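Local coordinates for uncharacterized hypothetical protein (Bacteroides vulgatus, PDB 4FMR) that is of unknown function but probably binds DNA through an HU/IHF-like domain that is joined to an Ig-like domain, at residues B[208-219]-B[230-241]. Residues are numbered along the deposited sequence; the frame is centred on the assembly and turned at random.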
ATOM      1  N   ASP B 208      -7.785  12.938  -9.938  1.00 36.97           N
ATOM      2  CA  ASP B 208      -6.752  12.261  -9.148  1.00 35.68           C
ATOM      3  C   ASP B 208      -5.616  13.213  -8.787  1.00 38.95           C
ATOM      4  O   ASP B 208      -5.211  14.062  -9.597  1.00 38.34           O
ATOM      5  CB  ASP B 208      -6.141  11.036  -9.885  1.00 36.34           C
ATOM      6  CG  ASP B 208      -7.132  10.017 -10.391  1.00 45.74           C
ATOM      7  OD1 ASP B 208      -7.837  10.315 -11.365  1.00 49.59           O
ATOM      8  OD2 ASP B 208      -7.110   8.878  -9.895  1.00 49.08           O
ATOM      9  N   GLY B 209      -5.091  13.047  -7.588  1.00 34.53           N
ATOM     10  CA  GLY B 209      -3.964  13.851  -7.160  1.00 34.34           C
ATOM     11  C   GLY B 209      -4.049  14.319  -5.738  1.00 37.25           C
ATOM     12  O   GLY B 209      -5.033  14.066  -5.030  1.00 35.94           O
ATOM     13  N   GLU B 210      -2.982  14.983  -5.326  1.00 33.01           N
ATOM     14  CA  GLU B 210      -2.853  15.567  -4.020  1.00 32.07           C
ATOM     15  C   GLU B 210      -3.662  16.884  -3.949  1.00 35.60           C
ATOM     16  O   GLU B 210      -3.793  17.621  -4.937  1.00 34.80           O
ATOM     17  CB  GLU B 210      -1.374  15.793  -3.684  1.00 33.01           C
ATOM     18  CG  GLU B 210      -1.111  15.736  -2.176  1.00 40.13           C
ATOM     19  CD  GLU B 210      -1.010  14.377  -1.505  1.00 49.24           C
ATOM     20  OE1 GLU B 210      -0.873  13.355  -2.217  1.00 40.65           O
ATOM     21  OE2 GLU B 210      -1.021  14.339  -0.252  1.00 43.57           O
ATOM     22  N   TYR B 211      -4.270  17.114  -2.782  1.00 30.85           N
ATOM     23  CA  TYR B 211      -5.045  18.296  -2.421  1.00 30.76           C
ATOM     24  C   TYR B 211      -4.706  18.716  -1.014  1.00 37.02           C
ATOM     25  O   TYR B 211      -4.308  17.874  -0.199  1.00 37.26           O
ATOM     26  CB  TYR B 211      -6.578  18.050  -2.509  1.00 31.39           C
ATOM     27  CG  TYR B 211      -7.140  17.829  -3.896  1.00 32.38           C
ATOM     28  CD1 TYR B 211      -6.942  16.621  -4.570  1.00 33.80           C
ATOM     29  CD2 TYR B 211      -7.939  18.789  -4.506  1.00 32.89           C
ATOM     30  CE1 TYR B 211      -7.437  16.419  -5.856  1.00 32.09           C
ATOM     31  CE2 TYR B 211      -8.466  18.585  -5.782  1.00 33.25           C
ATOM     32  CZ  TYR B 211      -8.211  17.398  -6.450  1.00 33.05           C
ATOM     33  OH  TYR B 211      -8.728  17.189  -7.693  1.00 34.93           O
HETATM   34  N   MSE B 212      -4.895  20.006  -0.713  1.00 33.45           N
HETATM   35  CA  MSE B 212      -4.812  20.513   0.639  1.00 33.19           C
HETATM   36  C   MSE B 212      -6.253  20.595   1.139  1.00 36.23           C
HETATM   37  O   MSE B 212      -7.067  21.294   0.529  1.00 36.23           O
HETATM   38  CB  MSE B 212      -4.058  21.852   0.731  1.00 36.42           C
HETATM   39  CG  MSE B 212      -3.846  22.327   2.188  1.00 44.14           C
HETATM   40 SE   MSE B 212      -2.797  21.039   3.258  0.75 51.69          SE
HETATM   41  CE  MSE B 212      -1.176  20.873   2.206  1.00 47.05           C
ATOM     42  N   LEU B 213      -6.597  19.770   2.145  1.00 31.87           N
ATOM     43  CA  LEU B 213      -7.913  19.755   2.763  1.00 32.14           C
ATOM     44  C   LEU B 213      -7.909  20.763   3.934  1.00 37.82           C
ATOM     45  O   LEU B 213      -7.041  20.704   4.802  1.00 36.71           O
ATOM     46  CB  LEU B 213      -8.333  18.334   3.229  1.00 31.05           C
ATOM     47  CG  LEU B 213      -9.784  18.203   3.765  1.00 34.92           C
ATOM     48  CD1 LEU B 213     -10.370  16.826   3.469  1.00 33.94           C
ATOM     49  CD2 LEU B 213      -9.862  18.473   5.270  1.00 38.63           C
ATOM     50  N   THR B 214      -8.894  21.663   3.958  1.00 36.02           N
ATOM     51  CA  THR B 214      -8.992  22.678   5.006  1.00 36.33           C
ATOM     52  C   THR B 214     -10.380  22.670   5.625  1.00 38.73           C
ATOM     53  O   THR B 214     -11.379  22.559   4.921  1.00 36.35           O
ATOM     54  CB  THR B 214      -8.632  24.059   4.419  1.00 42.30           C
ATOM     55  OG1 THR B 214      -7.303  23.972   3.882  1.00 40.72           O
ATOM     56  CG2 THR B 214      -8.711  25.207   5.452  1.00 39.13           C
ATOM     57  N   VAL B 215     -10.409  22.740   6.974  1.00 36.90           N
ATOM     58  CA  VAL B 215     -11.586  22.853   7.831  1.00 35.95           C
ATOM     59  C   VAL B 215     -11.598  24.284   8.343  1.00 39.53           C
ATOM     60  O   VAL B 215     -10.680  24.663   9.063  1.00 36.95           O
ATOM     61  CB  VAL B 215     -11.625  21.808   8.996  1.00 38.78           C
ATOM     62  CG1 VAL B 215     -12.756  22.125   9.986  1.00 38.79           C
ATOM     63  CG2 VAL B 215     -11.753  20.373   8.474  1.00 36.69           C
ATOM     64  N   THR B 216     -12.594  25.088   7.932  1.00 38.83           N
ATOM     65  CA  THR B 216     -12.752  26.484   8.369  1.00 39.81           C
ATOM     66  C   THR B 216     -14.011  26.557   9.246  1.00 47.43           C
ATOM     67  O   THR B 216     -15.084  26.081   8.840  1.00 47.15           O
ATOM     68  CB  THR B 216     -12.799  27.438   7.175  1.00 44.26           C
ATOM     69  OG1 THR B 216     -11.628  27.253   6.395  1.00 42.71           O
ATOM     70  CG2 THR B 216     -12.923  28.901   7.590  1.00 40.50           C
ATOM     71  N   THR B 217     -13.880  27.114  10.461  1.00 45.29           N
ATOM     72  CA  THR B 217     -15.022  27.136  11.367  1.00 46.09           C
ATOM     73  C   THR B 217     -14.912  28.271  12.378  1.00 51.89           C
ATOM     74  O   THR B 217     -13.811  28.767  12.646  1.00 52.41           O
ATOM     75  CB  THR B 217     -15.144  25.750  12.085  1.00 46.98           C
ATOM     76  OG1 THR B 217     -16.366  25.678  12.822  1.00 45.63           O
ATOM     77  CG2 THR B 217     -13.936  25.408  12.969  1.00 43.94           C
ATOM     78  N   GLN B 218     -16.071  28.667  12.951  1.00 48.32           N
ATOM     79  CA  GLN B 218     -16.162  29.680  14.010  1.00 49.67           C
ATOM     80  C   GLN B 218     -16.470  28.991  15.364  1.00 57.08           C
ATOM     81  O   GLN B 218     -16.764  29.659  16.360  1.00 58.30           O
ATOM     82  CB  GLN B 218     -17.212  30.745  13.665  1.00 51.25           C
ATOM     83  CG  GLN B 218     -16.737  31.675  12.571  1.00 54.78           C
ATOM     84  CD  GLN B 218     -17.827  32.540  12.011  1.00 65.47           C
ATOM     85  OE1 GLN B 218     -18.698  32.081  11.267  1.00 55.16           O
ATOM     86  NE2 GLN B 218     -17.753  33.827  12.295  1.00 56.73           N
ATOM     87  N   TYR B 219     -16.389  27.648  15.385  1.00 54.33           N
ATOM     88  CA  TYR B 219     -16.592  26.825  16.571  1.00 55.63           C
ATOM     89  C   TYR B 219     -15.386  26.970  17.485  1.00 65.67           C
ATOM     90  O   TYR B 219     -14.262  26.682  17.065  1.00 64.79           O
ATOM     91  CB  TYR B 219     -16.829  25.344  16.187  1.00 53.74           C
ATOM     92  CG  TYR B 219     -16.964  24.414  17.377  1.00 52.96           C
ATOM     93  CD1 TYR B 219     -18.149  24.350  18.111  1.00 54.99           C
ATOM     94  CD2 TYR B 219     -15.903  23.607  17.778  1.00 52.55           C
ATOM     95  CE1 TYR B 219     -18.267  23.516  19.223  1.00 56.39           C
ATOM     96  CE2 TYR B 219     -16.012  22.761  18.878  1.00 54.00           C
ATOM     97  CZ  TYR B 219     -17.196  22.713  19.598  1.00 63.64           C
ATOM     98  OH  TYR B 219     -17.282  21.876  20.688  1.00 65.60           O
ATOM     99  N   PRO B 230     -13.518  33.348  11.587  1.00 49.30           N
ATOM    100  CA  PRO B 230     -13.293  31.903  11.424  1.00 47.08           C
ATOM    101  C   PRO B 230     -11.810  31.531  11.439  1.00 51.51           C
ATOM    102  O   PRO B 230     -10.952  32.322  11.032  1.00 51.18           O
ATOM    103  CB  PRO B 230     -13.916  31.580  10.053  1.00 46.93           C
ATOM    104  CG  PRO B 230     -14.594  32.814   9.594  1.00 52.53           C
ATOM    105  CD  PRO B 230     -13.952  33.959  10.314  1.00 50.35           C
ATOM    106  N   ARG B 231     -11.513  30.311  11.917  1.00 46.79           N
ATOM    107  CA  ARG B 231     -10.145  29.802  11.957  1.00 44.53           C
ATOM    108  C   ARG B 231     -10.099  28.540  11.084  1.00 46.19           C
ATOM    109  O   ARG B 231     -11.141  27.936  10.809  1.00 44.84           O
ATOM    110  CB  ARG B 231      -9.629  29.575  13.400  1.00 41.68           C
ATOM    111  CG  ARG B 231     -10.479  28.647  14.275  1.00 50.80           C
ATOM    112  CD  ARG B 231      -9.823  28.432  15.629  1.00 54.94           C
ATOM    113  NE  ARG B 231     -10.516  27.404  16.402  1.00 58.75           N
ATOM    114  CZ  ARG B 231     -10.163  27.011  17.621  1.00 73.53           C
ATOM    115  NH1 ARG B 231      -9.116  27.558  18.226  1.00 70.31           N
ATOM    116  NH2 ARG B 231     -10.853  26.067  18.244  1.00 60.56           N
ATOM    117  N   SER B 232      -8.901  28.188  10.615  1.00 41.38           N
ATOM    118  CA  SER B 232      -8.653  27.103   9.677  1.00 39.50           C
ATOM    119  C   SER B 232      -7.542  26.210  10.109  1.00 42.95           C
ATOM    120  O   SER B 232      -6.548  26.677  10.668  1.00 43.15           O
ATOM    121  CB  SER B 232      -8.285  27.669   8.306  1.00 41.95           C
ATOM    122  OG  SER B 232      -9.390  28.365   7.761  1.00 56.10           O
ATOM    123  N   THR B 233      -7.702  24.918   9.807  1.00 38.44           N
ATOM    124  CA  THR B 233      -6.709  23.888  10.041  1.00 37.66           C
ATOM    125  C   THR B 233      -6.744  23.009   8.787  1.00 42.06           C
ATOM    126  O   THR B 233      -7.795  22.836   8.149  1.00 40.20           O
ATOM    127  CB  THR B 233      -6.903  23.164  11.381  1.00 46.17           C
ATOM    128  OG1 THR B 233      -5.705  22.432  11.623  1.00 45.15           O
ATOM    129  CG2 THR B 233      -8.132  22.218  11.411  1.00 43.88           C
ATOM    130  N   SER B 234      -5.575  22.506   8.407  1.00 39.24           N
ATOM    131  CA  SER B 234      -5.403  21.768   7.171  1.00 36.74           C
ATOM    132  C   SER B 234      -4.662  20.468   7.347  1.00 40.69           C
ATOM    133  O   SER B 234      -4.003  20.239   8.363  1.00 41.42           O
ATOM    134  CB  SER B 234      -4.618  22.630   6.181  1.00 39.46           C
ATOM    135  OG  SER B 234      -5.399  23.708   5.695  1.00 50.74           O
ATOM    136  N   HIS B 235      -4.754  19.629   6.314  1.00 35.64           N
ATOM    137  CA  HIS B 235      -4.045  18.375   6.171  1.00 34.60           C
ATOM    138  C   HIS B 235      -4.001  18.037   4.697  1.00 38.54           C
ATOM    139  O   HIS B 235      -4.989  18.243   3.997  1.00 38.74           O
ATOM    140  CB  HIS B 235      -4.666  17.222   6.994  1.00 35.23           C
ATOM    141  CG  HIS B 235      -3.694  16.103   7.210  1.00 38.45           C
ATOM    142  ND1 HIS B 235      -3.349  15.235   6.186  1.00 39.27           N
ATOM    143  CD2 HIS B 235      -2.953  15.802   8.300  1.00 40.83           C
ATOM    144  CE1 HIS B 235      -2.422  14.435   6.684  1.00 38.63           C
ATOM    145  NE2 HIS B 235      -2.177  14.715   7.958  1.00 40.30           N
ATOM    146  N   THR B 236      -2.875  17.496   4.225  1.00 33.81           N
ATOM    147  CA  THR B 236      -2.747  17.082   2.835  1.00 32.70           C
ATOM    148  C   THR B 236      -3.576  15.791   2.616  1.00 35.62           C
ATOM    149  O   THR B 236      -3.802  15.023   3.560  1.00 34.36           O
ATOM    150  CB  THR B 236      -1.274  16.914   2.465  1.00 38.72           C
ATOM    151  OG1 THR B 236      -1.175  16.870   1.038  1.00 42.01           O
ATOM    152  CG2 THR B 236      -0.635  15.673   3.107  1.00 33.81           C
ATOM    153  N   ILE B 237      -4.047  15.573   1.386  1.00 31.64           N
ATOM    154  CA  ILE B 237      -4.885  14.409   1.091  1.00 31.56           C
ATOM    155  C   ILE B 237      -4.649  13.980  -0.352  1.00 34.03           C
ATOM    156  O   ILE B 237      -4.598  14.816  -1.256  1.00 32.11           O
ATOM    157  CB  ILE B 237      -6.427  14.698   1.368  1.00 34.07           C
ATOM    158  CG1 ILE B 237      -7.322  13.425   1.240  1.00 33.34           C
ATOM    159  CG2 ILE B 237      -6.970  15.827   0.485  1.00 33.94           C
ATOM    160  CD1 ILE B 237      -8.824  13.556   1.824  1.00 35.73           C
ATOM    161  N   TYR B 238      -4.561  12.678  -0.566  1.00 30.85           N
ATOM    162  CA  TYR B 238      -4.487  12.186  -1.928  1.00 30.00           C
ATOM    163  C   TYR B 238      -5.870  11.695  -2.327  1.00 34.28           C
ATOM    164  O   TYR B 238      -6.465  10.861  -1.637  1.00 31.96           O
ATOM    165  CB  TYR B 238      -3.429  11.098  -2.114  1.00 29.71           C
ATOM    166  CG  TYR B 238      -3.456  10.524  -3.517  1.00 29.62           C
ATOM    167  CD1 TYR B 238      -2.851  11.195  -4.580  1.00 31.30           C
ATOM    168  CD2 TYR B 238      -4.109   9.320  -3.789  1.00 29.07           C
ATOM    169  CE1 TYR B 238      -2.935  10.706  -5.884  1.00 34.34           C
ATOM    170  CE2 TYR B 238      -4.209   8.827  -5.089  1.00 29.67           C
ATOM    171  CZ  TYR B 238      -3.606   9.514  -6.131  1.00 40.08           C
ATOM    172  OH  TYR B 238      -3.653   9.001  -7.408  1.00 39.13           O
ATOM    173  N   ILE B 239      -6.377  12.186  -3.438  1.00 33.44           N
ATOM    174  CA  ILE B 239      -7.692  11.734  -3.885  1.00 33.43           C
ATOM    175  C   ILE B 239      -7.521  10.874  -5.132  1.00 37.68           C
ATOM    176  O   ILE B 239      -6.855  11.276  -6.086  1.00 36.42           O
ATOM    177  CB  ILE B 239      -8.654  12.938  -4.107  1.00 36.83           C
ATOM    178  CG1 ILE B 239      -8.933  13.631  -2.725  1.00 36.90           C
ATOM    179  CG2 ILE B 239      -9.972  12.463  -4.796  1.00 37.06           C
ATOM    180  CD1 ILE B 239      -9.594  14.916  -2.728  1.00 43.82           C
ATOM    181  N   GLY B 240      -8.094   9.678  -5.082  1.00 34.86           N
ATOM    182  CA  GLY B 240      -8.100   8.756  -6.204  1.00 34.88           C
ATOM    183  C   GLY B 240      -9.456   8.874  -6.862  1.00 40.00           C
ATOM    184  O   GLY B 240     -10.467   9.017  -6.157  1.00 38.45           O
ATOM    185  N   GLY B 241      -9.467   8.846  -8.198  1.00 37.61           N
ATOM    186  CA  GLY B 241     -10.672   8.969  -9.008  1.00 38.77           C
ATOM    187  C   GLY B 241     -11.813   8.069  -8.571  1.00 45.97           C
ATOM    188  O   GLY B 241     -11.591   6.992  -8.009  1.00 44.47           O
TER
HETATM  189  O   HOH W   1      -5.693   7.222  -8.271  1.00 36.52           O
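Ile239 lays its CD1 over one face of the Tyr211 ring, 4.1 Å from the centroid and 28° off the normal, a CH-pi contact in which the two side chains cross at about a right angle. Next to it, Ile237 CG2 packs on Tyr211 CB at 3.7 Å and Leu213 CB lies further along, a buried apolar face flanked by Leu174 of the neighbouring strand and packed against Ile133, Phe154 and Leu156 of the other sheet. The reverse face is mostly polar. Glu210 keeps CG anti to its backbone N (chi1 -152°) and bends at chi2, which brings OE2 within 2.8 Å of Thr236 OG1; the hydroxyl donates to the anti lone pair. The same oxygen forms a salt bridge with Arg81 of the second subunit, while OE1 meets the edge of the Tyr238 ring. A glutamine in place of Glu210 would probably cost that arginine its charged mate at the subunit interface. Toward the hairpin's turn, two hydroxyl pairs span non-hydrogen-bonded positions: Thr214 OG1 to Ser234 OG at 2.6 Å and Thr216 OG1 to Ser232 OG at 2.8 Å. At the open end, Asp208 OD2 accepts a hydrogen bond from Gly241 N at 2.9 Å, from above the carboxylate plane; a water links OD2 to Tyr238 OH, and OD1 forms a salt bridge with Arg113 of the second subunit. Five reciprocal pairs of backbone bonds, from Gly209–Ile239 to Thr217–Arg231, establish an antiparallel beta hairpin, here part of one sheet of the Ig-like domain.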